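Local atomic coordinates of putative DNA helicase (Lactobacillus plantarum, PDB entry 3DMN), a protein that is probably a helicase of the UvrD-like family, of which this C-terminal portion would belong to the nucleotide-driven motor, although its own function has not been established. Residues Ser7-Ile18 with Leu137-Leu148; Gly32-Thr40 with Asn164-Glu172. One frame throughout, in Å; residues are numbered along the deposited sequence. Where two conformers were deposited one is given.

Contact 1: residues Ser7-Ile18 with Leu137-Leu148; sequences STQQITDFTKEI and LYTICSRAMHEL. With ACT (acetate ion), chain G.
The hydroxyl of S7 donates to the carbonyl of A144, OG to O at 2.6 Å, while the next carbonyl, that of M145, takes T8 N head-on at 3.1 Å between N and O. T8 OG1 caps helix 9-16 by accepting from I11 N, and a water links that hydroxyl to H146 O. The axes of segments 9-16 and 137-141, the latter the end of helix 134-141, run antiparallel at 172°, 9.6 Å apart at closest approach. I11 packs against the corner at M145-H146; CG1 stands anti to its carbonyl carbon (chi1 -69°), which carries CD1 to the H146 backbone and within 4.0 Å of A144 CB. T15 CG2 presses on C141 CB at 3.6 Å, the Y138 ring turns its edge to T15 O, and I18 closes on L137 and C141. R143 points away and holds an acetate at its guanidinium edge, NE to OXT 3.0 Å and nearly straight at 172°, with NH1 bound to L113 O. With an alanine here, the acetate would probably not be held and the L113 carbonyl would lose its mate. Helix, arginine turn and strand are consistent with motif VI of UvrD-like helicases, whose arginine contacts nucleotide phosphates in relatives; the acetate may mark that site.

Contact 2: residues Gly32-Thr40 with Asn164-Glu172; sequences GDLPNVVVT and NHALYTLNE
Residues 36-37 and 169-170 pair as short parallel strands, with T169 N donating to P35 O (2.9 Å), V37 N to T169 O (2.8 Å) and N171 N to V37 O (2.8 Å). The backbone of N171 then takes up a left-handed conformation, and the pairing continues through its side chain. OD1 of N171 accepts from V39 N at 2.8 Å, in the carbonyl plane and nearly straight at 169°, standing in for the strand carbonyl that would otherwise meet this amide. With CG beside the backbone N (chi1 -60°), the N171 amide is swung back toward the neighbouring strand. V37 fills the angle between two residues of 164-172: its CG1 branch meets L170 CD1 at 3.8 Å, while CG2 lies obliquely against the Y168 ring, 3.5 Å from CD1. The same L170 methyl extends to V39 CG2, making a small apolar patch. On the face bearing N36 and T169, T169 OG1 sits close to N36 CB, and a water bound to that hydroxyl also donates to V37 O and accepts from E172 N, tying the strand edge to the end of the chain. L34 spreads its two methyls before the pairing begins, CD2 over the L167 carbonyl and CD1 near T169 CG2, and P35 CD rests on the same carbonyl oxygen.

The other edge of strand 36-40 bonds to strand 147-153, through backbone bonds to L148, L150 and A152, and N36 ND2 reaches T149 OG1. Strand 169-170 is the outermost strand on this side of the parallel sheet within the chain. L34, P35 and L167 touch helix 9-16, through Q10, F14 and D13 respectively, whereas V38 and T40 pack against helix 43-59.

In the fold
Contact 1 is largely buried and joins helix 9-16 to the end of helix 134-141 and the start of strand 147-153; contact 2 is only partly buried and adds the edge strand 169-170 to strand 36-40. Both reach the same parallel sheet, in which strands 147-153 and 36-40 are neighbours. Apolar side chains and two direct hydrogen bonds to the corner after the helix dominate contact 1, whereas parallel backbone pairing, finished by an asparagine side chain, carries contact 2. Helix 9-16 serves both, since D13 and E17 pack on L167 and Q10 probably bonds to G32 N. The like-charged carboxylates of E147 and D33 also come close where the two meet.

Contact 1: residues Ser7-Ile18 with Leu137-Leu148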
loop_
_atom_site.group_PDB
_atom_site.type_symbol
_atom_site.label_atom_id
_atom_site.label_comp_id
_atom_site.label_asym_id
_atom_site.label_seq_id
_atom_site.Cartn_x
_atom_site.Cartn_y
_atom_site.Cartn_z
ATOM N N SER A 7 13.825 -4.893 3.829
ATOM C CA SER A 7 12.721 -5.631 3.252
ATOM C C SER A 7 13.247 -6.883 2.574
ATOM O O SER A 7 14.474 -7.098 2.443
ATOM C CB SER A 7 11.937 -4.827 2.206
ATOM O OG SER A 7 11.510 -3.549 2.653
ATOM N N THR A 8 12.306 -7.709 2.141
ATOM C CA THR A 8 12.633 -8.898 1.360
ATOM C C THR A 8 13.242 -8.451 0.042
ATOM O O THR A 8 12.997 -7.339 -0.423
ATOM C CB THR A 8 11.370 -9.689 1.004
ATOM O OG1 THR A 8 10.505 -8.867 0.224
ATOM C CG2 THR A 8 10.653 -10.220 2.294
ATOM N N GLN A 9 14.022 -9.347 -0.562
ATOM C CA GLN A 9 14.522 -9.058 -1.913
ATOM C C GLN A 9 13.412 -8.702 -2.908
ATOM O O GLN A 9 13.611 -7.871 -3.797
ATOM C CB GLN A 9 15.260 -10.276 -2.434
ATOM C CG GLN A 9 15.814 -10.021 -3.844
ATOM C CD GLN A 9 16.791 -11.090 -4.255
ATOM O OE1 GLN A 9 16.621 -12.276 -3.935
ATOM N NE2 GLN A 9 17.832 -10.677 -4.968
ATOM N N GLN A 10 12.262 -9.353 -2.777
ATOM C CA GLN A 10 11.139 -9.131 -3.701
ATOM C C GLN A 10 10.675 -7.678 -3.616
ATOM O O GLN A 10 10.477 -7.014 -4.642
ATOM C CB GLN A 10 10.001 -10.106 -3.381
ATOM C CG GLN A 10 10.285 -11.531 -3.897
ATOM C CD GLN A 10 11.320 -12.295 -3.124
ATOM O OE1 GLN A 10 11.645 -11.989 -1.971
ATOM N NE2 GLN A 10 11.857 -13.307 -3.768
ATOM N N ILE A 11 10.476 -7.194 -2.391
ATOM C CA ILE A 11 10.022 -5.801 -2.201
ATOM C C ILE A 11 11.119 -4.815 -2.613
ATOM O O ILE A 11 10.832 -3.826 -3.277
ATOM C CB ILE A 11 9.549 -5.607 -0.726
ATOM C CG1 ILE A 11 8.262 -6.401 -0.552
ATOM C CG2 ILE A 11 9.344 -4.140 -0.369
ATOM C CD1 ILE A 11 7.837 -6.521 0.856
ATOM N N THR A 12 12.370 -5.102 -2.234
ATOM C CA THR A 12 13.502 -4.243 -2.583
ATOM C C THR A 12 13.631 -4.073 -4.100
ATOM O O THR A 12 13.810 -2.971 -4.611
ATOM C CB THR A 12 14.787 -4.860 -1.992
ATOM O OG1 THR A 12 14.682 -4.818 -0.556
ATOM C CG2 THR A 12 16.016 -4.108 -2.482
ATOM N N ASP A 13 13.536 -5.188 -4.813
ATOM C CA ASP A 13 13.675 -5.155 -6.250
ATOM C C ASP A 13 12.528 -4.435 -6.972
ATOM O O ASP A 13 12.765 -3.696 -7.918
ATOM C CB ASP A 13 13.808 -6.569 -6.803
ATOM C CG ASP A 13 15.180 -7.134 -6.603
ATOM O OD1 ASP A 13 16.112 -6.432 -6.108
ATOM O OD2 ASP A 13 15.366 -8.340 -6.932
ATOM N N PHE A 14 11.302 -4.712 -6.552
ATOM C CA PHE A 14 10.154 -3.984 -7.081
ATOM C C PHE A 14 10.286 -2.465 -6.802
ATOM O O PHE A 14 10.190 -1.619 -7.730
ATOM C CB PHE A 14 8.886 -4.543 -6.446
ATOM C CG PHE A 14 7.650 -3.749 -6.802
ATOM C CD1 PHE A 14 6.924 -4.067 -7.946
ATOM C CD2 PHE A 14 7.180 -2.763 -5.950
ATOM C CE1 PHE A 14 5.750 -3.339 -8.301
ATOM C CE2 PHE A 14 6.031 -2.030 -6.270
ATOM C CZ PHE A 14 5.294 -2.324 -7.423
ATOM N N THR A 15 10.565 -2.109 -5.541
ATOM C CA THR A 15 10.597 -0.696 -5.221
ATOM C C THR A 15 11.740 0.071 -5.880
ATOM O O THR A 15 11.566 1.231 -6.258
ATOM C CB THR A 15 10.593 -0.453 -3.703
ATOM O OG1 THR A 15 11.786 -1.007 -3.115
ATOM C CG2 THR A 15 9.359 -1.069 -3.066
ATOM N N LYS A 16 12.908 -0.563 -6.029
ATOM C CA LYS A 16 14.054 0.153 -6.595
ATOM C C LYS A 16 13.711 0.680 -8.003
ATOM O O LYS A 16 14.204 1.714 -8.417
ATOM C CB LYS A 16 15.312 -0.729 -6.619
ATOM C CG LYS A 16 15.295 -1.800 -7.686
ATOM C CD LYS A 16 16.382 -2.815 -7.501
ATOM C CE LYS A 16 16.217 -3.897 -8.560
ATOM N NZ LYS A 16 17.432 -4.836 -8.327
ATOM N N GLU A 17 12.851 -0.035 -8.727
ATOM C CA GLU A 17 12.593 0.292 -10.132
ATOM C C GLU A 17 11.573 1.415 -10.251
ATOM O O GLU A 17 11.294 1.888 -11.366
ATOM C CB GLU A 17 12.123 -0.953 -10.875
ATOM C CG GLU A 17 13.212 -2.043 -10.886
ATOM C CD GLU A 17 13.167 -2.957 -12.103
ATOM O OE1 GLU A 17 12.176 -2.985 -12.834
ATOM O OE2 GLU A 17 14.131 -3.748 -12.264
ATOM N N ILE A 18 11.011 1.834 -9.108
ATOM C CA ILE A 18 10.087 3.008 -9.123
ATOM C C ILE A 18 10.875 4.306 -9.371
ATOM O O ILE A 18 10.351 5.281 -9.953
ATOM C CB ILE A 18 9.285 3.109 -7.830
ATOM C CG1 ILE A 18 8.425 1.862 -7.669
ATOM C CG2 ILE A 18 8.349 4.372 -7.841
ATOM C CD1 ILE A 18 7.699 1.699 -6.336
ATOM N N LEU A 137 5.995 7.563 -4.115
ATOM C CA LEU A 137 5.503 6.213 -4.289
ATOM C C LEU A 137 6.552 5.205 -3.848
ATOM O O LEU A 137 6.226 4.230 -3.171
ATOM C CB LEU A 137 5.100 5.986 -5.753
ATOM C CG LEU A 137 4.479 4.632 -6.056
ATOM C CD1 LEU A 137 3.202 4.409 -5.231
ATOM C CD2 LEU A 137 4.189 4.565 -7.562
ATOM N N TYR A 138 7.813 5.471 -4.184
ATOM C CA TYR A 138 8.921 4.627 -3.726
ATOM C C TYR A 138 8.951 4.548 -2.188
ATOM O O TYR A 138 9.034 3.468 -1.593
ATOM C CB TYR A 138 10.222 5.243 -4.223
ATOM C CG TYR A 138 11.434 4.621 -3.588
ATOM C CD1 TYR A 138 11.889 3.384 -4.027
ATOM C CD2 TYR A 138 12.102 5.264 -2.570
ATOM C CE1 TYR A 138 13.051 2.807 -3.448
ATOM C CE2 TYR A 138 13.223 4.712 -1.980
ATOM C CZ TYR A 138 13.687 3.485 -2.415
ATOM O OH TYR A 138 14.818 2.960 -1.801
ATOM N N THR A 139 8.925 5.711 -1.561
ATOM C CA THR A 139 8.972 5.771 -0.097
ATOM C C THR A 139 7.815 5.003 0.551
ATOM O O THR A 139 8.009 4.284 1.503
ATOM C CB THR A 139 8.997 7.220 0.362
ATOM O OG1 THR A 139 10.171 7.819 -0.190
ATOM C CG2 THR A 139 9.071 7.303 1.877
ATOM N N ILE A 140 6.609 5.182 0.039
ATOM C CA ILE A 140 5.456 4.466 0.589
ATOM C C ILE A 140 5.646 2.957 0.470
ATOM O O ILE A 140 5.467 2.210 1.432
ATOM C CB ILE A 140 4.195 4.890 -0.133
ATOM C CG1 ILE A 140 3.886 6.365 0.204
ATOM C CG2 ILE A 140 3.020 3.975 0.233
ATOM C CD1 ILE A 140 2.687 6.921 -0.623
ATOM N N CYS A 141 6.000 2.511 -0.722
ATOM C CA CYS A 141 6.109 1.075 -0.946
ATOM C C CYS A 141 7.246 0.492 -0.103
ATOM O O CYS A 141 7.139 -0.654 0.362
ATOM C CB CYS A 141 6.356 0.811 -2.431
ATOM S SG CYS A 141 4.932 1.093 -3.466
ATOM N N SER A 142 8.301 1.284 0.113
ATOM C CA SER A 142 9.493 0.830 0.812
ATOM C C SER A 142 9.255 0.652 2.330
ATOM O O SER A 142 10.118 0.128 3.034
ATOM C CB SER A 142 10.687 1.755 0.511
ATOM O OG SER A 142 11.041 1.682 -0.870
ATOM N N ARG A 143 8.084 1.094 2.818
ATOM C CA ARG A 143 7.712 0.903 4.233
ATOM C C ARG A 143 7.393 -0.558 4.521
ATOM O O ARG A 143 7.346 -0.945 5.681
ATOM C CB ARG A 143 6.502 1.738 4.613
ATOM C CG ARG A 143 6.663 3.223 4.314
ATOM C CD ARG A 143 7.269 3.924 5.448
ATOM N NE ARG A 143 7.523 5.333 5.157
ATOM C CZ ARG A 143 8.523 6.007 5.711
ATOM N NH1 ARG A 143 9.334 5.393 6.578
ATOM N NH2 ARG A 143 8.721 7.293 5.400
ATOM N N ALA A 144 7.111 -1.345 3.470
ATOM C CA ALA A 144 6.761 -2.772 3.660
ATOM C C ALA A 144 7.989 -3.608 3.847
ATOM O O ALA A 144 8.921 -3.584 3.007
ATOM C CB ALA A 144 5.997 -3.332 2.415
HETATM N N MSE A 145 7.964 -4.409 4.906
HETATM C CA MSE A 145 9.093 -5.284 5.200
HETATM C C MSE A 145 8.901 -6.635 4.529
HETATM O O MSE A 145 9.858 -7.174 3.939
HETATM C CB MSE A 145 9.319 -5.423 6.712
HETATM C CG MSE A 145 9.734 -4.138 7.367
HETATM SE SE MSE A 145 11.446 -3.400 6.681
HETATM C CE MSE A 145 10.775 -1.923 5.551
ATOM N N HIS A 146 7.692 -7.186 4.596
ATOM C CA HIS A 146 7.488 -8.605 4.254
ATOM C C HIS A 146 6.417 -8.836 3.170
ATOM O O HIS A 146 6.584 -9.694 2.313
ATOM C CB HIS A 146 7.215 -9.436 5.531
ATOM C CG HIS A 146 8.299 -9.277 6.577
ATOM N ND1 HIS A 146 8.046 -8.892 7.884
ATOM C CD2 HIS A 146 9.646 -9.390 6.480
ATOM C CE1 HIS A 146 9.187 -8.794 8.544
ATOM N NE2 HIS A 146 10.173 -9.102 7.720
ATOM N N GLU A 147 5.345 -8.043 3.190
ATOM C CA GLU A 147 4.254 -8.173 2.204
ATOM C C GLU A 147 3.868 -6.785 1.702
ATOM O O GLU A 147 3.726 -5.870 2.477
ATOM C CB GLU A 147 3.039 -8.823 2.863
ATOM C CG GLU A 147 2.034 -9.400 1.864
ATOM C CD GLU A 147 2.491 -10.761 1.288
ATOM O OE1 GLU A 147 3.376 -11.408 1.905
ATOM O OE2 GLU A 147 1.941 -11.196 0.249
ATOM N N LEU A 148 3.725 -6.674 0.392
ATOM C CA LEU A 148 3.365 -5.393 -0.225
ATOM C C LEU A 148 2.272 -5.620 -1.255
ATOM O O LEU A 148 2.421 -6.446 -2.165
ATOM C CB LEU A 148 4.599 -4.770 -0.879
ATOM C CG LEU A 148 4.358 -3.523 -1.733
ATOM C CD1 LEU A 148 3.824 -2.360 -0.866
ATOM C CD2 LEU A 148 5.653 -3.119 -2.545
HETATM C C ACT G . 5.971 7.769 3.235
HETATM O O ACT G . 6.801 8.177 4.080
HETATM O OXT ACT G . 5.516 6.642 3.414
HETATM C CH3 ACT G . 5.583 8.603 2.072
HETATM O O HOH W 1 8.053 -10.051 -0.024
HETATM O O HOH W 2 13.382 0.122 -0.803
#

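Contact 2: residues Gly32-Thr40 with Asn164-Glu172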
loop_
_atom_site.group_PDB
_atom_site.type_symbol
_atom_site.label_atom_id
_atom_site.label_comp_id
_atom_site.label_asym_id
_atom_site.label_seq_id
_atom_site.Cartn_x
_atom_site.Cartn_y
_atom_site.Cartn_z
ATOM N N GLY A 32 10.459 -13.297 0.269
ATOM C CA GLY A 32 9.030 -13.264 0.494
ATOM C C GLY A 32 8.242 -13.285 -0.807
ATOM O O GLY A 32 8.811 -13.526 -1.889
ATOM N N ASP A 33 6.939 -13.039 -0.697
ATOM C CA ASP A 33 6.027 -13.058 -1.846
ATOM C C ASP A 33 6.348 -11.888 -2.771
ATOM O O ASP A 33 6.695 -10.786 -2.309
ATOM C CB ASP A 33 4.573 -12.847 -1.387
ATOM C CG ASP A 33 3.993 -14.029 -0.659
ATOM O OD1 ASP A 33 4.499 -15.164 -0.797
ATOM O OD2 ASP A 33 2.987 -13.803 0.041
ATOM N N LEU A 34 6.159 -12.091 -4.073
ATOM C CA LEU A 34 6.183 -10.933 -4.981
ATOM C C LEU A 34 5.087 -9.945 -4.570
ATOM O O LEU A 34 3.982 -10.377 -4.209
ATOM C CB LEU A 34 5.909 -11.345 -6.424
ATOM C CG LEU A 34 6.995 -12.165 -7.113
ATOM C CD1 LEU A 34 6.493 -12.635 -8.488
ATOM C CD2 LEU A 34 8.292 -11.394 -7.220
ATOM N N PRO A 35 5.388 -8.623 -4.615
ATOM C CA PRO A 35 4.282 -7.641 -4.414
ATOM C C PRO A 35 3.127 -7.940 -5.339
ATOM O O PRO A 35 3.324 -8.399 -6.471
ATOM C CB PRO A 35 4.921 -6.300 -4.769
ATOM C CG PRO A 35 6.418 -6.524 -4.421
ATOM C CD PRO A 35 6.690 -7.967 -4.837
ATOM N N ASN A 36 1.920 -7.779 -4.821
ATOM C CA ASN A 36 0.723 -8.008 -5.651
ATOM C C ASN A 36 0.029 -6.708 -5.951
ATOM O O ASN A 36 -0.283 -5.943 -5.045
ATOM C CB ASN A 36 -0.231 -9.085 -5.084
ATOM C CG ASN A 36 -0.904 -8.694 -3.784
ATOM O OD1 ASN A 36 -2.147 -8.786 -3.673
ATOM N ND2 ASN A 36 -0.125 -8.310 -2.793
ATOM N N VAL A 37 -0.193 -6.478 -7.243
ATOM C CA VAL A 37 -0.875 -5.271 -7.708
ATOM C C VAL A 37 -2.270 -5.686 -8.186
ATOM O O VAL A 37 -2.427 -6.680 -8.924
ATOM C CB VAL A 37 -0.076 -4.637 -8.879
ATOM C CG1 VAL A 37 -0.827 -3.431 -9.474
ATOM C CG2 VAL A 37 1.322 -4.224 -8.368
ATOM N N VAL A 38 -3.275 -4.916 -7.766
ATOM C CA VAL A 38 -4.650 -5.224 -8.203
ATOM C C VAL A 38 -5.247 -3.949 -8.699
ATOM O O VAL A 38 -5.292 -2.960 -7.974
ATOM C CB VAL A 38 -5.509 -5.819 -7.080
ATOM C CG1 VAL A 38 -6.860 -6.248 -7.637
ATOM C CG2 VAL A 38 -4.808 -7.013 -6.458
ATOM N N VAL A 39 -5.709 -3.988 -9.952
ATOM C CA VAL A 39 -6.349 -2.818 -10.565
ATOM C C VAL A 39 -7.841 -3.073 -10.591
ATOM O O VAL A 39 -8.279 -4.129 -11.068
ATOM C CB VAL A 39 -5.814 -2.543 -11.975
ATOM C CG1 VAL A 39 -6.599 -1.385 -12.651
ATOM C CG2 VAL A 39 -4.300 -2.221 -11.901
ATOM N N THR A 40 -8.609 -2.132 -10.046
ATOM C CA THR A 40 -10.046 -2.317 -9.842
ATOM C C THR A 40 -10.810 -1.220 -10.577
ATOM O O THR A 40 -10.263 -0.154 -10.827
ATOM C CB THR A 40 -10.388 -2.250 -8.347
ATOM O OG1 THR A 40 -10.136 -0.933 -7.835
ATOM C CG2 THR A 40 -9.548 -3.292 -7.539
ATOM N N ASN A 164 9.835 -3.976 -14.180
ATOM C CA ASN A 164 9.864 -5.269 -14.823
ATOM C C ASN A 164 8.646 -6.084 -14.373
ATOM O O ASN A 164 8.439 -6.298 -13.159
ATOM C CB ASN A 164 11.199 -5.913 -14.415
ATOM C CG ASN A 164 11.471 -7.243 -15.080
ATOM O OD1 ASN A 164 10.552 -7.954 -15.516
ATOM N ND2 ASN A 164 12.746 -7.620 -15.108
ATOM N N HIS A 165 7.863 -6.576 -15.341
ATOM C CA HIS A 165 6.640 -7.318 -14.971
ATOM C C HIS A 165 6.908 -8.582 -14.161
ATOM O O HIS A 165 6.019 -9.049 -13.437
ATOM C CB HIS A 165 5.808 -7.685 -16.187
ATOM C CG HIS A 165 5.134 -6.509 -16.825
ATOM N ND1 HIS A 165 4.112 -6.646 -17.745
ATOM C CD2 HIS A 165 5.330 -5.176 -16.675
ATOM C CE1 HIS A 165 3.715 -5.443 -18.137
ATOM N NE2 HIS A 165 4.445 -4.535 -17.510
ATOM N N ALA A 166 8.123 -9.112 -14.241
ATOM C CA ALA A 166 8.486 -10.293 -13.449
ATOM C C ALA A 166 8.483 -10.032 -11.921
ATOM O O ALA A 166 8.417 -10.969 -11.109
ATOM C CB ALA A 166 9.866 -10.800 -13.871
ATOM N N LEU A 167 8.639 -8.763 -11.555
ATOM C CA LEU A 167 8.853 -8.386 -10.130
ATOM C C LEU A 167 7.581 -8.262 -9.321
ATOM O O LEU A 167 7.625 -7.969 -8.120
ATOM C CB LEU A 167 9.654 -7.072 -10.041
ATOM C CG LEU A 167 11.084 -7.179 -10.605
ATOM C CD1 LEU A 167 11.756 -5.808 -10.574
ATOM C CD2 LEU A 167 11.923 -8.152 -9.803
ATOM N N TYR A 168 6.433 -8.398 -9.968
ATOM C CA TYR A 168 5.183 -8.346 -9.226
ATOM C C TYR A 168 4.120 -9.150 -9.911
ATOM O O TYR A 168 4.280 -9.495 -11.103
ATOM C CB TYR A 168 4.718 -6.879 -9.065
ATOM C CG TYR A 168 4.403 -6.164 -10.359
ATOM C CD1 TYR A 168 3.069 -6.033 -10.782
ATOM C CD2 TYR A 168 5.413 -5.551 -11.126
ATOM C CE1 TYR A 168 2.749 -5.330 -11.963
ATOM C CE2 TYR A 168 5.101 -4.858 -12.316
ATOM C CZ TYR A 168 3.761 -4.745 -12.708
ATOM O OH TYR A 168 3.371 -4.055 -13.848
ATOM N N THR A 169 3.027 -9.443 -9.184
ATOM C CA THR A 169 1.863 -10.062 -9.819
ATOM C C THR A 169 0.793 -9.005 -10.090
ATOM O O THR A 169 0.699 -8.001 -9.371
ATOM C CB THR A 169 1.272 -11.207 -8.991
ATOM O OG1 THR A 169 0.700 -10.683 -7.787
ATOM C CG2 THR A 169 2.374 -12.262 -8.680
ATOM N N LEU A 170 0.018 -9.233 -11.153
ATOM C CA LEU A 170 -1.018 -8.295 -11.559
ATOM C C LEU A 170 -2.352 -9.022 -11.636
ATOM O O LEU A 170 -2.501 -10.004 -12.392
ATOM C CB LEU A 170 -0.673 -7.660 -12.912
ATOM C CG LEU A 170 -1.690 -6.649 -13.443
ATOM C CD1 LEU A 170 -1.747 -5.425 -12.533
ATOM C CD2 LEU A 170 -1.335 -6.256 -14.900
ATOM N N ASN A 171 -3.326 -8.520 -10.881
ATOM C CA ASN A 171 -4.688 -9.084 -10.888
ATOM C C ASN A 171 -4.703 -10.606 -10.769
ATOM O O ASN A 171 -5.408 -11.285 -11.535
ATOM C CB ASN A 171 -5.453 -8.638 -12.128
ATOM C CG ASN A 171 -5.592 -7.157 -12.200
ATOM O OD1 ASN A 171 -5.601 -6.503 -11.184
ATOM N ND2 ASN A 171 -5.711 -6.609 -13.420
ATOM N N GLU A 172 -3.924 -11.130 -9.813
ATOM C CA GLU A 172 -3.777 -12.575 -9.652
ATOM C C GLU A 172 -5.076 -13.223 -9.147
ATOM O O GLU A 172 -5.670 -12.781 -8.158
ATOM C CB GLU A 172 -2.587 -12.891 -8.741
ATOM C CG GLU A 172 -2.339 -14.372 -8.499
ATOM C CD GLU A 172 -0.870 -14.675 -8.277
ATOM O OE1 GLU A 172 -0.475 -14.951 -7.123
ATOM O OE2 GLU A 172 -0.109 -14.635 -9.270
HETATM O O HOH W 3 -1.959 -9.463 -8.159
#